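Local coordinates for stress-response A/B barrel domain-containing protein (Thermobifida fusca, PDB 3BGU), which is of unknown function but forms a dimer of the stress-responsive A/B barrel family and holds a nitrobenzene molecule in a pocket of its ferredoxin-like fold, at residues D91-D94 with H95-A98; R29-D32 with T33-P36. All coordinates share one frame; numbering follows the deposited sequence.

Contact 1. Residues D91-D94 with H95-A98; sequences DHPD and HRAA. With NBZ (nitrobenzene), chain N; EDO (1,2-ethanediol), chain G.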
loop_
_atom_site.group_PDB
_atom_site.type_symbol
_atom_site.label_atom_id
_atom_site.label_comp_id
_atom_site.label_asym_id
_atom_site.label_seq_id
_atom_site.Cartn_x
_atom_site.Cartn_y
_atom_site.Cartn_z
ATOM N N ASP A 91 -9.670 6.099 -15.855
ATOM C CA ASP A 91 -10.744 6.502 -16.729
ATOM C C ASP A 91 -11.745 5.390 -17.024
ATOM O O ASP A 91 -12.784 5.637 -17.652
ATOM C CB ASP A 91 -10.173 6.972 -18.068
ATOM C CG ASP A 91 -9.477 8.305 -17.975
ATOM O OD1 ASP A 91 -9.758 9.083 -17.034
ATOM O OD2 ASP A 91 -8.693 8.587 -18.904
ATOM N N HIS A 92 -11.438 4.170 -16.576
ATOM C CA HIS A 92 -12.243 3.018 -16.939
ATOM C C HIS A 92 -13.581 3.097 -16.211
ATOM O O HIS A 92 -13.653 3.489 -15.050
ATOM C CB HIS A 92 -11.510 1.734 -16.565
ATOM C CG HIS A 92 -12.100 0.495 -17.150
ATOM N ND1 HIS A 92 -13.192 -0.138 -16.593
ATOM C CD2 HIS A 92 -11.685 -0.291 -18.172
ATOM C CE1 HIS A 92 -13.462 -1.224 -17.306
ATOM N NE2 HIS A 92 -12.558 -1.341 -18.265
ATOM N N PRO A 93 -14.671 2.757 -16.893
ATOM C CA PRO A 93 -15.910 2.804 -16.198
ATOM C C PRO A 93 -16.027 2.031 -14.875
ATOM O O PRO A 93 -16.731 2.496 -13.957
ATOM C CB PRO A 93 -16.898 2.240 -17.255
ATOM C CG PRO A 93 -16.219 2.183 -18.478
ATOM C CD PRO A 93 -14.783 2.333 -18.290
ATOM N N ASP A 94 -15.384 0.867 -14.776
ATOM C CA ASP A 94 -15.418 0.103 -13.522
ATOM C C ASP A 94 -14.874 0.992 -12.397
ATOM O O ASP A 94 -15.378 1.010 -11.263
ATOM C CB ASP A 94 -14.472 -1.093 -13.570
ATOM C CG ASP A 94 -14.990 -2.304 -14.293
ATOM O OD1 ASP A 94 -16.011 -2.281 -15.008
ATOM O OD2 ASP A 94 -14.364 -3.362 -14.062
ATOM N N HIS A 95 -13.758 1.661 -12.698
ATOM C CA HIS A 95 -13.093 2.457 -11.736
ATOM C C HIS A 95 -13.901 3.659 -11.293
ATOM O O HIS A 95 -13.992 3.949 -10.095
ATOM C CB HIS A 95 -11.735 2.868 -12.299
ATOM C CG HIS A 95 -10.898 3.608 -11.325
ATOM N ND1 HIS A 95 -10.256 2.972 -10.288
ATOM C CD2 HIS A 95 -10.644 4.928 -11.184
ATOM C CE1 HIS A 95 -9.573 3.867 -9.593
ATOM N NE2 HIS A 95 -9.788 5.062 -10.114
ATOM N N ARG A 96 -14.527 4.355 -12.243
ATOM C CA ARG A 96 -15.372 5.468 -11.877
ATOM C C ARG A 96 -16.564 4.980 -11.053
ATOM O O ARG A 96 -16.949 5.622 -10.093
ATOM C CB ARG A 96 -15.842 6.215 -13.098
ATOM C CG ARG A 96 -14.760 6.875 -13.891
ATOM C CD ARG A 96 -15.297 7.572 -15.137
ATOM N NE ARG A 96 -16.095 6.701 -16.003
ATOM C CZ ARG A 96 -17.432 6.699 -16.088
ATOM N NH1 ARG A 96 -18.171 7.520 -15.342
ATOM N NH2 ARG A 96 -18.035 5.850 -16.921
ATOM N N ALA A 97 -17.116 3.804 -11.370
ATOM C CA ALA A 97 -18.213 3.254 -10.542
ATOM C C ALA A 97 -17.748 2.917 -9.118
ATOM O O ALA A 97 -18.446 3.175 -8.146
ATOM C CB ALA A 97 -18.799 2.044 -11.203
ATOM N N ALA A 98 -16.552 2.356 -8.986
ATOM C CA ALA A 98 -16.026 2.035 -7.645
ATOM C C ALA A 98 -15.733 3.316 -6.815
ATOM O O ALA A 98 -15.979 3.370 -5.631
ATOM C CB ALA A 98 -14.736 1.183 -7.781
HETATM C C1 NBZ N . -8.647 2.752 -6.333
HETATM C C2 NBZ N . -9.276 1.641 -6.873
HETATM C C3 NBZ N . -10.596 1.392 -6.631
HETATM C C4 NBZ N . -11.328 2.314 -5.911
HETATM C C5 NBZ N . -10.733 3.442 -5.351
HETATM C C6 NBZ N . -9.372 3.691 -5.590
HETATM N N1 NBZ N . -8.727 4.837 -5.071
HETATM O O1 NBZ N . -9.271 5.592 -4.255
HETATM O O2 NBZ N . -7.551 5.115 -5.402
HETATM C C1 EDO G . -11.900 -5.057 -18.631
HETATM O O1 EDO G . -13.168 -4.556 -18.213
HETATM C C2 EDO G . -11.503 -4.428 -19.963
HETATM O O2 EDO G . -12.301 -3.275 -20.255
#
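His-92 and Arg-96 meet at the start of helix 93-102, where His-92 is the N-cap. Its backbone O receives Arg-96 N at 3.1 Å, the first main-chain bond of the helix, and its ring caps the first turn: with CG anti to the backbone N (chi1 -167°), the imidazole swings round so that ND1 accepts from Asp-94 N at 3.0 Å, close to the ring plane. At the ring's far edge, His-92 NE2 is hydrogen-bonded to O2 of an ethanediol at 2.8 Å, nearly in plane. Pro-93 CD lies over the rim of one ring face. Were His-92 replaced by an alanine, Asp-94 N would probably lose its side-chain acceptor at the helix start, and Pro-93 CD the ring lying against it. The Arg-96 chain bends at chi3 (-54°) and brings its guanidinium back alongside Pro-93, obliquely, NH2 lying 3.8 Å from Pro-93 CB. On another side of the helix Asp-94 OD2 accepts from Ala-51 N, tying the first turn to the loop after helix 36-48. His-95, buried and part of the nitrobenzene pocket, meets the Tyr-89 ring and turns its own edge to the ligand, with His-95 CE1 3.5 Å from nitrobenzene C2.

Contact 2. Residues R29-D32 with T33-P36; sequences RWND and TVTP. With EDO (1,2-ethanediol), chain J.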
loop_
_atom_site.group_PDB
_atom_site.type_symbol
_atom_site.label_atom_id
_atom_site.label_comp_id
_atom_site.label_asym_id
_atom_site.label_seq_id
_atom_site.Cartn_x
_atom_site.Cartn_y
_atom_site.Cartn_z
ATOM N N ARG A 29 -10.015 5.953 5.451
ATOM C CA ARG A 29 -10.524 6.115 6.831
ATOM C C ARG A 29 -12.023 6.415 6.702
ATOM O O ARG A 29 -12.401 7.460 6.151
ATOM C CB ARG A 29 -9.813 7.285 7.512
ATOM C CG ARG A 29 -10.340 7.667 8.914
ATOM C CD ARG A 29 -9.354 8.597 9.667
ATOM N NE ARG A 29 -9.612 10.008 9.408
ATOM C CZ ARG A 29 -10.449 10.761 10.129
ATOM N NH1 ARG A 29 -11.086 10.252 11.172
ATOM N NH2 ARG A 29 -10.613 12.033 9.830
ATOM N N TRP A 30 -12.878 5.516 7.185
ATOM C CA TRP A 30 -14.320 5.664 7.003
ATOM C C TRP A 30 -14.832 6.801 7.865
ATOM O O TRP A 30 -14.208 7.119 8.887
ATOM C CB TRP A 30 -15.072 4.391 7.331
ATOM C CG TRP A 30 -14.628 3.173 6.598
ATOM C CD1 TRP A 30 -14.304 1.962 7.152
ATOM C CD2 TRP A 30 -14.457 3.022 5.185
ATOM N NE1 TRP A 30 -14.000 1.089 6.192
ATOM C CE2 TRP A 30 -14.056 1.700 4.963
ATOM C CE3 TRP A 30 -14.647 3.870 4.069
ATOM C CZ2 TRP A 30 -13.846 1.196 3.686
ATOM C CZ3 TRP A 30 -14.398 3.372 2.795
ATOM C CH2 TRP A 30 -13.964 2.047 2.621
ATOM N N ASN A 31 -15.944 7.404 7.436
ATOM C CA ASN A 31 -16.636 8.378 8.270
ATOM C C ASN A 31 -17.654 7.604 9.163
ATOM O O ASN A 31 -17.718 6.370 9.118
ATOM C CB ASN A 31 -17.231 9.531 7.420
ATOM C CG ASN A 31 -18.198 9.054 6.421
ATOM O OD1 ASN A 31 -18.988 8.167 6.709
ATOM N ND2 ASN A 31 -18.214 9.689 5.231
ATOM N N ASP A 32 -18.414 8.332 9.993
ATOM C CA ASP A 32 -19.367 7.735 10.965
ATOM C C ASP A 32 -20.534 7.044 10.276
ATOM O O ASP A 32 -21.226 6.213 10.865
ATOM C CB ASP A 32 -19.967 8.816 11.873
ATOM C CG ASP A 32 -18.953 9.413 12.822
ATOM O OD1 ASP A 32 -17.948 8.746 13.078
ATOM O OD2 ASP A 32 -19.183 10.533 13.337
ATOM N N THR A 33 -20.762 7.448 9.036
ATOM C CA THR A 33 -21.807 6.898 8.171
ATOM C C THR A 33 -21.662 5.387 7.931
ATOM O O THR A 33 -22.647 4.710 7.663
ATOM C CB THR A 33 -21.796 7.659 6.808
ATOM O OG1 THR A 33 -22.960 8.487 6.707
ATOM C CG2 THR A 33 -21.651 6.715 5.583
ATOM N N VAL A 34 -20.443 4.861 8.048
ATOM C CA VAL A 34 -20.161 3.524 7.531
ATOM C C VAL A 34 -20.475 2.337 8.475
ATOM O O VAL A 34 -20.058 2.331 9.627
ATOM C CB VAL A 34 -18.707 3.449 7.018
ATOM C CG1 VAL A 34 -18.338 2.037 6.596
ATOM C CG2 VAL A 34 -18.495 4.422 5.834
ATOM N N THR A 35 -21.131 1.319 7.914
ATOM C CA THR A 35 -21.551 0.075 8.583
ATOM C C THR A 35 -20.727 -1.120 8.038
ATOM O O THR A 35 -20.168 -1.063 6.932
ATOM C CB THR A 35 -23.074 -0.204 8.334
ATOM O OG1 THR A 35 -23.280 -0.468 6.935
ATOM C CG2 THR A 35 -23.945 0.979 8.758
ATOM N N PRO A 36 -20.632 -2.226 8.798
ATOM C CA PRO A 36 -19.977 -3.413 8.269
ATOM C C PRO A 36 -20.532 -3.870 6.897
ATOM O O PRO A 36 -19.710 -4.185 5.995
ATOM C CB PRO A 36 -20.165 -4.478 9.358
ATOM C CG PRO A 36 -20.800 -3.784 10.483
ATOM C CD PRO A 36 -21.066 -2.387 10.190
HETATM C C1 EDO J . -14.718 3.518 11.869
HETATM O O1 EDO J . -15.182 4.660 12.597
HETATM C C2 EDO J . -13.489 3.963 11.116
HETATM O O2 EDO J . -13.318 5.388 11.251
#
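Trp-30 carries its indole with CG anti to the carbonyl carbon (chi1 -55°), while Val-34 sets CG1 anti to its own backbone N (chi1 175°); together these rotations lay the valine against the indole. Val-34 CG1 stands over one face, 4.1 Å from the centroid of the five-membered ring and 19° off its normal, which satisfies the geometry of a CH-pi contact. The methyl is displaced toward the rim, nearest CG and CD1. The other branch, Val-34 CG2, reaches back to Trp-30 CB at 3.7 Å, so both methyls lie along one side of the tryptophan, CG1 over the ring and CG2 against CB.

What folds the chain back for this meeting is a type I beta turn from Asn-31 to Val-34. Its closing bond, Val-34 N to Asn-31 O, is long at 3.3 Å; the N-H points almost straight at the oxygen (166°), yet the donor sits well above the carbonyl plane. Asn-31 OD1 also approaches Thr-33 N, but that bond is weak and the position of OD1 is uncertain. The amide's firmer tie is made by ND2, which donates to Pro-104 O and thereby fixes the turn to the segment leading into strand 106-115. Just before the turn, Trp-30 O accepts from O2 of an ethanediol at 3.1 Å, probably a molecule of the crystallisation liquor.

The contact lies at the protein surface, where strand 21-30 gives way to helix 36-48, with Thr-35 as that helix's N-cap. Trp-30 and Val-34 both rest on Val-39 of the helix and on Met-105, and Trp-30 also touches Leu-106, so the pair fills the junction between the helix and the start of strand 106-115.

In the fold
From the N terminus, strand 21-30 leads first into contact 2, which closes the short turn before helix 36-48. The chain then runs through that helix, strands 56-63 and 74-81 and helix 82-91 before reaching contact 1, where it breaks and restarts as helix 93-102. The two are in series, neither enclosing nor crossing the other. The centres of contact 1 and contact 2 lie about 22 Å apart, and the nearest atoms of contact 1 and contact 2 about 9 Å. Contact 2 joins one end of the sheet to helix 36-48, whereas contact 1 links the start of helix 93-102 to the loop following helix 36-48. The nitrobenzene borders contact 1 but stays about 9 Å from the Trp-30 side chain.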